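Local coordinates for protein putative O-acetylhomoserine (Thiol)-lyase (PDB 4OC9) that probably catalyses pyridoxal-phosphate-dependent transfer of the aminocarboxypropyl group of O-acetylhomoserine to a thiol or sulfide, at residues D[191-196]-D[218-223]; D[71-76]-D[180-185]. All coordinates share one frame; numbering follows the deposited sequence.

Contact 1: D[191-196]-D[218-223]; sequences QPFKHG and ALIERK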
ATOM      1  N   GLN D 191     -30.518   8.478  -6.051  1.00 17.30           N
ATOM      2  CA  GLN D 191     -29.931   9.752  -5.641  1.00 20.25           C
ATOM      3  C   GLN D 191     -30.803  10.421  -4.588  1.00 15.65           C
ATOM      4  O   GLN D 191     -31.626  11.251  -4.906  1.00 16.03           O
ATOM      5  CB  GLN D 191     -29.811  10.682  -6.845  1.00 26.24           C
ATOM      6  CG  GLN D 191     -29.085  10.135  -8.071  1.00 34.20           C
ATOM      7  CD  GLN D 191     -29.905   9.143  -8.937  1.00 44.89           C
ATOM      8  OE1 GLN D 191     -31.147   9.209  -9.028  1.00 42.91           O
ATOM      9  NE2 GLN D 191     -29.186   8.242  -9.609  1.00 44.27           N
ATOM     10  N   PRO D 192     -30.621  10.067  -3.319  1.00 14.48           N
ATOM     11  CA  PRO D 192     -31.476  10.664  -2.295  1.00 13.94           C
ATOM     12  C   PRO D 192     -31.555  12.183  -2.316  1.00 15.16           C
ATOM     13  O   PRO D 192     -32.618  12.740  -1.984  1.00 19.61           O
ATOM     14  CB  PRO D 192     -30.868  10.167  -0.995  1.00 13.61           C
ATOM     15  CG  PRO D 192     -30.226   8.874  -1.367  1.00 13.77           C
ATOM     16  CD  PRO D 192     -29.683   9.085  -2.751  1.00 13.33           C
ATOM     17  N   PHE D 193     -30.492  12.873  -2.695  1.00 15.05           N
ATOM     18  CA  PHE D 193     -30.574  14.337  -2.730  1.00 16.10           C
ATOM     19  C   PHE D 193     -31.688  14.856  -3.634  1.00 16.65           C
ATOM     20  O   PHE D 193     -32.268  15.915  -3.363  1.00 17.16           O
ATOM     21  CB  PHE D 193     -29.265  15.041  -3.074  1.00 16.69           C
ATOM     22  CG  PHE D 193     -28.178  14.790  -2.087  1.00 18.57           C
ATOM     23  CD1 PHE D 193     -28.421  14.953  -0.730  1.00 18.25           C
ATOM     24  CD2 PHE D 193     -26.876  14.605  -2.512  1.00 20.14           C
ATOM     25  CE1 PHE D 193     -27.423  14.783   0.194  1.00 19.91           C
ATOM     26  CE2 PHE D 193     -25.855  14.477  -1.582  1.00 21.25           C
ATOM     27  CZ  PHE D 193     -26.128  14.560  -0.230  1.00 19.93           C
ATOM     28  N   LYS D 194     -31.963  14.148  -4.716  1.00 17.24           N
ATOM     29  CA  LYS D 194     -33.032  14.531  -5.605  1.00 18.94           C
ATOM     30  C   LYS D 194     -34.340  14.579  -4.896  1.00 20.13           C
ATOM     31  O   LYS D 194     -35.227  15.317  -5.314  1.00 24.21           O
ATOM     32  CB  LYS D 194     -33.191  13.558  -6.742  1.00 22.11           C
ATOM     33  CG  LYS D 194     -32.319  13.830  -7.936  1.00 24.49           C
ATOM     34  CD  LYS D 194     -32.429  12.626  -8.836  1.00 35.33           C
ATOM     35  CE  LYS D 194     -31.787  12.928 -10.186  1.00 37.40           C
ATOM     36  NZ  LYS D 194     -32.010  11.813 -11.137  1.00 40.30           N
ATOM     37  N   HIS D 195     -34.472  13.828  -3.806  1.00 17.22           N
ATOM     38  CA  HIS D 195     -35.714  13.832  -3.097  1.00 15.70           C
ATOM     39  C   HIS D 195     -35.781  14.549  -1.787  1.00 16.07           C
ATOM     40  O   HIS D 195     -36.595  14.219  -0.923  1.00 13.03           O
ATOM     41  CB  HIS D 195     -36.188  12.406  -2.968  1.00 16.29           C
ATOM     42  CG  HIS D 195     -36.194  11.707  -4.284  1.00 14.32           C
ATOM     43  ND1 HIS D 195     -37.140  11.955  -5.241  1.00 13.91           N
ATOM     44  CD2 HIS D 195     -35.350  10.797  -4.807  1.00 14.89           C
ATOM     45  CE1 HIS D 195     -36.882  11.215  -6.302  1.00 14.32           C
ATOM     46  NE2 HIS D 195     -35.813  10.491  -6.055  1.00 13.71           N
ATOM     47  N   GLY D 196     -34.926  15.556  -1.643  1.00 17.68           N
ATOM     48  CA  GLY D 196     -34.907  16.370  -0.430  1.00 18.94           C
ATOM     49  C   GLY D 196     -34.038  15.961   0.750  1.00 20.90           C
ATOM     50  O   GLY D 196     -34.072  16.618   1.793  1.00 18.83           O
ATOM     51  N   ALA D 218     -18.223   7.627   4.406  1.00 12.41           N
ATOM     52  CA  ALA D 218     -18.293   9.004   3.951  1.00 13.27           C
ATOM     53  C   ALA D 218     -19.565   9.713   4.378  1.00 13.30           C
ATOM     54  O   ALA D 218     -20.631   9.096   4.463  1.00 13.89           O
ATOM     55  CB  ALA D 218     -18.189   9.061   2.451  1.00 13.52           C
ATOM     56  N   LEU D 219     -19.438  11.018   4.626  1.00 13.91           N
ATOM     57  CA  LEU D 219     -20.598  11.849   4.972  1.00 15.32           C
ATOM     58  C   LEU D 219     -20.649  12.866   3.852  1.00 14.62           C
ATOM     59  O   LEU D 219     -19.675  13.584   3.610  1.00 12.61           O
ATOM     60  CB  LEU D 219     -20.508  12.617   6.293  1.00 17.60           C
ATOM     61  CG  LEU D 219     -20.310  11.873   7.604  1.00 19.87           C
ATOM     62  CD1 LEU D 219     -18.835  11.471   7.683  1.00 19.70           C
ATOM     63  CD2 LEU D 219     -20.643  12.773   8.785  1.00 19.62           C
ATOM     64  N   ILE D 220     -21.794  12.953   3.207  1.00 14.97           N
ATOM     65  CA  ILE D 220     -21.981  13.875   2.106  1.00 17.10           C
ATOM     66  C   ILE D 220     -23.133  14.828   2.389  1.00 18.77           C
ATOM     67  O   ILE D 220     -24.210  14.406   2.844  1.00 20.01           O
ATOM     68  CB  ILE D 220     -22.290  13.088   0.841  1.00 18.32           C
ATOM     69  CG1 ILE D 220     -21.202  12.040   0.616  1.00 18.64           C
ATOM     70  CG2 ILE D 220     -22.407  14.026  -0.345  1.00 19.07           C
ATOM     71  CD1 ILE D 220     -21.469  11.144  -0.565  1.00 19.73           C
ATOM     72  N   GLU D 221     -22.933  16.116   2.116  1.00 19.08           N
ATOM     73  CA  GLU D 221     -24.009  17.074   2.377  1.00 18.66           C
ATOM     74  C   GLU D 221     -24.536  17.663   1.074  1.00 17.35           C
ATOM     75  O   GLU D 221     -23.798  17.845   0.080  1.00 16.97           O
ATOM     76  CB  GLU D 221     -23.574  18.208   3.306  1.00 20.57           C
ATOM     77  CG  GLU D 221     -22.707  19.317   2.706  1.00 22.87           C
ATOM     78  CD  GLU D 221     -22.349  20.391   3.748  1.00 24.29           C
ATOM     79  OE1 GLU D 221     -22.910  21.505   3.655  1.00 25.90           O
ATOM     80  OE2 GLU D 221     -21.614  20.099   4.720  1.00 22.48           O
ATOM     81  N   ARG D 222     -25.830  17.950   1.065  1.00 16.52           N
ATOM     82  CA  ARG D 222     -26.450  18.519  -0.131  1.00 17.46           C
ATOM     83  C   ARG D 222     -26.084  19.958  -0.323  1.00 18.70           C
ATOM     84  O   ARG D 222     -25.511  20.620   0.560  1.00 16.23           O
ATOM     85  CB  ARG D 222     -27.971  18.528  -0.020  1.00 19.55           C
ATOM     86  CG  ARG D 222     -28.566  19.430   1.078  1.00 18.45           C
ATOM     87  CD  ARG D 222     -30.099  19.512   0.962  1.00 18.64           C
ATOM     88  NE  ARG D 222     -30.792  20.250   2.040  1.00 17.62           N
ATOM     89  CZ  ARG D 222     -31.073  21.552   2.040  1.00 19.07           C
ATOM     90  NH1 ARG D 222     -30.687  22.357   1.045  1.00 20.37           N
ATOM     91  NH2 ARG D 222     -31.722  22.070   3.067  1.00 20.67           N
ATOM     92  N   LYS D 223     -26.443  20.460  -1.482  1.00 20.58           N
ATOM     93  CA  LYS D 223     -26.190  21.854  -1.777  1.00 24.44           C
ATOM     94  C   LYS D 223     -27.159  22.686  -0.961  1.00 22.92           C
ATOM     95  O   LYS D 223     -28.286  22.280  -0.756  1.00 23.02           O
ATOM     96  CB  LYS D 223     -26.435  22.128  -3.257  1.00 26.90           C
ATOM     97  CG  LYS D 223     -25.454  21.398  -4.145  1.00 26.89           C
ATOM     98  CD  LYS D 223     -25.709  21.623  -5.608  1.00 28.05           C
ATOM     99  CE  LYS D 223     -24.638  20.908  -6.387  1.00 31.47           C
ATOM    100  NZ  LYS D 223     -24.751  21.143  -7.844  1.00 40.50           N
TER
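Arg-222 NH1 donates to the backbone O of Lys-223 at 3.0 Å, in the plane of that carbonyl, while the same side chain lays its CB over a face of the Phe-193 ring. The N-H...O angle of 140° makes this a bent bond, and the stronger partner of the guanidinium is Asp-198, to which NE forms a salt bridge. The backbone sets CB over the ring; chi1 (65°), which puts CG between the backbone N and the carbonyl carbon, and the extended chain from CG to NE then carry the guanidinium away to Asp-198 and Lys-223 O.

The CH-pi contact places Arg-222 CB 4.1 Å from the ring centroid, 28° off the normal. Ile-220 CG2 meets the rim of the ring at Phe-193 CE2 (3.7 Å), the two side chains crossing at about a right angle. Phe-193 CZ reaches the backbone as well, with Ile-220 O lying 3.6 Å away at the ring edge, near its plane. Glu-221, between these two residues, starts its side chain away from 191-196, and its OE2 is hydrogen-bonded to Ser-259 OG.

The ring is presented by a short 3-10 turn, in which Lys-194 N bonds to Gln-191 O at 2.9 Å and His-195 N to Pro-192 O at 2.8 Å. With no hydrogen bond across the two segments, 191-196 is held against residues 220-222 by apolar and CH-pi packing around one aromatic side chain, and the nearby charge of Arg-222 is met by Asp-198 rather than by the ring.

Contact 2: D[71-76]-D[180-185]; sequences NVEGGA and CDNTVA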
ATOM      1  N   ASN D  71     -19.917  14.693  -5.994  1.00 12.32           N
ATOM      2  CA  ASN D  71     -20.283  14.939  -7.382  1.00 13.50           C
ATOM      3  C   ASN D  71     -21.198  13.869  -7.933  1.00 13.41           C
ATOM      4  O   ASN D  71     -22.188  14.199  -8.567  1.00 13.23           O
ATOM      5  CB  ASN D  71     -19.039  15.075  -8.274  1.00 11.94           C
ATOM      6  CG  ASN D  71     -18.227  16.293  -7.925  1.00 11.95           C
ATOM      7  OD1 ASN D  71     -18.626  17.080  -7.093  1.00 13.36           O
ATOM      8  ND2 ASN D  71     -17.062  16.431  -8.528  1.00 13.28           N
ATOM      9  N   VAL D  72     -20.897  12.601  -7.677  1.00 13.78           N
ATOM     10  CA  VAL D  72     -21.775  11.538  -8.194  1.00 15.43           C
ATOM     11  C   VAL D  72     -23.143  11.576  -7.525  1.00 16.29           C
ATOM     12  O   VAL D  72     -24.110  11.216  -8.143  1.00 18.62           O
ATOM     13  CB  VAL D  72     -21.172  10.107  -8.173  1.00 14.94           C
ATOM     14  CG1 VAL D  72     -19.914  10.097  -9.011  1.00 13.78           C
ATOM     15  CG2 VAL D  72     -20.857   9.637  -6.769  1.00 16.43           C
ATOM     16  N   GLU D  73     -23.218  11.981  -6.261  1.00 16.36           N
ATOM     17  CA  GLU D  73     -24.515  12.066  -5.556  1.00 16.85           C
ATOM     18  C   GLU D  73     -25.289  13.342  -5.899  1.00 17.38           C
ATOM     19  O   GLU D  73     -26.483  13.418  -5.636  1.00 18.82           O
ATOM     20  CB  GLU D  73     -24.349  11.991  -4.039  1.00 16.88           C
ATOM     21  CG  GLU D  73     -24.067  10.625  -3.426  1.00 18.42           C
ATOM     22  CD  GLU D  73     -25.269   9.682  -3.413  1.00 19.27           C
ATOM     23  OE1 GLU D  73     -25.176   8.619  -2.747  1.00 22.07           O
ATOM     24  OE2 GLU D  73     -26.314   9.983  -4.032  1.00 18.82           O
ATOM     25  N   GLY D  74     -24.632  14.319  -6.517  1.00 17.79           N
ATOM     26  CA  GLY D  74     -25.281  15.580  -6.855  1.00 19.23           C
ATOM     27  C   GLY D  74     -25.294  16.493  -5.615  1.00 22.95           C
ATOM     28  O   GLY D  74     -26.111  17.396  -5.497  1.00 22.76           O
ATOM     29  N   GLY D  75     -24.389  16.234  -4.667  1.00 21.67           N
ATOM     30  CA  GLY D  75     -24.301  17.014  -3.436  1.00 20.05           C
ATOM     31  C   GLY D  75     -23.229  18.082  -3.539  1.00 18.43           C
ATOM     32  O   GLY D  75     -22.666  18.287  -4.589  1.00 19.77           O
ATOM     33  N   ALA D  76     -22.931  18.740  -2.428  1.00 17.58           N
ATOM     34  CA  ALA D  76     -21.924  19.821  -2.408  1.00 15.75           C
ATOM     35  C   ALA D  76     -20.532  19.471  -1.922  1.00 13.71           C
ATOM     36  O   ALA D  76     -19.537  19.871  -2.542  1.00 14.92           O
ATOM     37  CB  ALA D  76     -22.438  20.982  -1.540  1.00 14.66           C
ATOM     38  N   CYS D 180     -29.740   9.999   5.185  1.00 15.41           N
ATOM     39  CA  CYS D 180     -30.000   8.779   4.449  1.00 13.18           C
ATOM     40  C   CYS D 180     -28.731   7.964   4.206  1.00 12.30           C
ATOM     41  O   CYS D 180     -27.809   8.452   3.602  1.00 13.21           O
ATOM     42  CB  CYS D 180     -30.630   9.093   3.084  1.00 13.37           C
ATOM     43  SG  CYS D 180     -30.959   7.633   2.045  1.00 12.77           S
ATOM     44  N   ASP D 181     -28.744   6.707   4.626  1.00 11.82           N
ATOM     45  CA  ASP D 181     -27.657   5.778   4.427  1.00 11.92           C
ATOM     46  C   ASP D 181     -27.981   5.133   3.077  1.00 12.09           C
ATOM     47  O   ASP D 181     -28.884   4.296   2.957  1.00 13.19           O
ATOM     48  CB  ASP D 181     -27.606   4.787   5.574  1.00 11.88           C
ATOM     49  CG  ASP D 181     -26.486   3.773   5.445  1.00 10.77           C
ATOM     50  OD1 ASP D 181     -26.161   3.347   4.304  1.00 11.02           O
ATOM     51  OD2 ASP D 181     -25.958   3.367   6.500  1.00  9.41           O
ATOM     52  N   ASN D 182     -27.231   5.523   2.046  1.00 12.03           N
ATOM     53  CA  ASN D 182     -27.475   5.030   0.666  1.00 11.81           C
ATOM     54  C   ASN D 182     -26.454   3.977   0.239  1.00 11.61           C
ATOM     55  O   ASN D 182     -26.219   3.769  -0.957  1.00 10.44           O
ATOM     56  CB  ASN D 182     -27.382   6.248  -0.270  1.00 11.85           C
ATOM     57  CG  ASN D 182     -28.023   6.022  -1.613  1.00 12.44           C
ATOM     58  OD1 ASN D 182     -29.037   5.373  -1.693  1.00 14.85           O
ATOM     59  ND2 ASN D 182     -27.479   6.628  -2.664  1.00 11.94           N
ATOM     60  N   THR D 183     -25.868   3.293   1.215  1.00 11.06           N
ATOM     61  CA  THR D 183     -24.854   2.272   0.960  1.00 10.78           C
ATOM     62  C   THR D 183     -25.192   1.187  -0.023  1.00 11.98           C
ATOM     63  O   THR D 183     -24.476   0.949  -1.005  1.00 13.85           O
ATOM     64  CB  THR D 183     -24.499   1.540   2.252  1.00 10.79           C
ATOM     65  OG1 THR D 183     -23.964   2.466   3.228  1.00 11.35           O
ATOM     66  CG2 THR D 183     -23.491   0.475   1.969  1.00  9.94           C
ATOM     67  N   VAL D 184     -26.316   0.520   0.199  1.00 12.10           N
ATOM     68  CA  VAL D 184     -26.705  -0.557  -0.672  1.00 11.18           C
ATOM     69  C   VAL D 184     -27.132  -0.163  -2.092  1.00 10.34           C
ATOM     70  O   VAL D 184     -26.767  -0.821  -3.090  1.00 10.12           O
ATOM     71  CB  VAL D 184     -27.850  -1.348  -0.035  1.00 12.43           C
ATOM     72  CG1 VAL D 184     -28.224  -2.533  -0.939  1.00 12.95           C
ATOM     73  CG2 VAL D 184     -27.433  -1.842   1.325  1.00 11.20           C
ATOM     74  N   ALA D 185     -27.935   0.877  -2.211  1.00  9.49           N
ATOM     75  CA  ALA D 185     -28.396   1.300  -3.529  1.00  9.48           C
ATOM     76  C   ALA D 185     -27.274   1.870  -4.372  1.00  9.86           C
ATOM     77  O   ALA D 185     -27.210   1.652  -5.577  1.00  9.57           O
ATOM     78  CB  ALA D 185     -29.498   2.325  -3.377  1.00  9.75           C
TER
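The C-terminal end of helix 60-73 meets the loop that follows strand 177-181 through one buried hydrogen bond. Asn-182 ND2 donates to Glu-73 OE1 at 3.0 Å, nearly straight at 163°; the acceptor lies in the amide plane and uses its syn lone pair, although carboxylate and amide planes are turned 45° apart. Asn-182 sends CG out anti to its own N (chi1 -162°), whereas the Glu-73 chain bends at chi2 on its way to the amide.

Both ends have further partners. Glu-73 OE1 also accepts from His-202 NE2, giving it two N-H donors. Asn-182 gives ND2 to Leu-190 O and pairs OD1 with Ser-153 OG, so the buried amide is bonded at both ends and its flip state is set.

Just after Glu-73 the helix ends in a Schellman motif with Gly-74 as C-prime. In segment 180-185, Asp-181 OD1 accepts from Thr-183 N at 3.1 Å, an Asx turn, and from Thr-183 OG1 at 2.6 Å. Asp-181 OD2 lies close to N1 of the pyridoxyl-lysine phosphate at position 206, consistent with the aspartate that faces the pyridine nitrogen in fold type I pyridoxal-phosphate enzymes.

The centres of the two contacts are about 6 Å apart, and both reach the seven-stranded mixed sheet. Along the chain contact 2 closes before contact 1 opens: 71-76, 180-185, 191-196, then 218-223. Strands 177-181 and 217-221 are separated in the sheet by 199-203, while 77-81, which follows 71-76, flanks 217-221 at the edge of the sheet within this chain. The contacts touch directly: Ala-76 N probably bonds to Glu-221 O at 2.8 Å, Phe-193 CE2 packs on Gly-75 CA at 3.5 Å, and Pro-192 lies on Asn-182. Together they tie the end of helix 60-73 and the loop before strand 199-203 to the sheet that carries the cofactor-facing Asp-181.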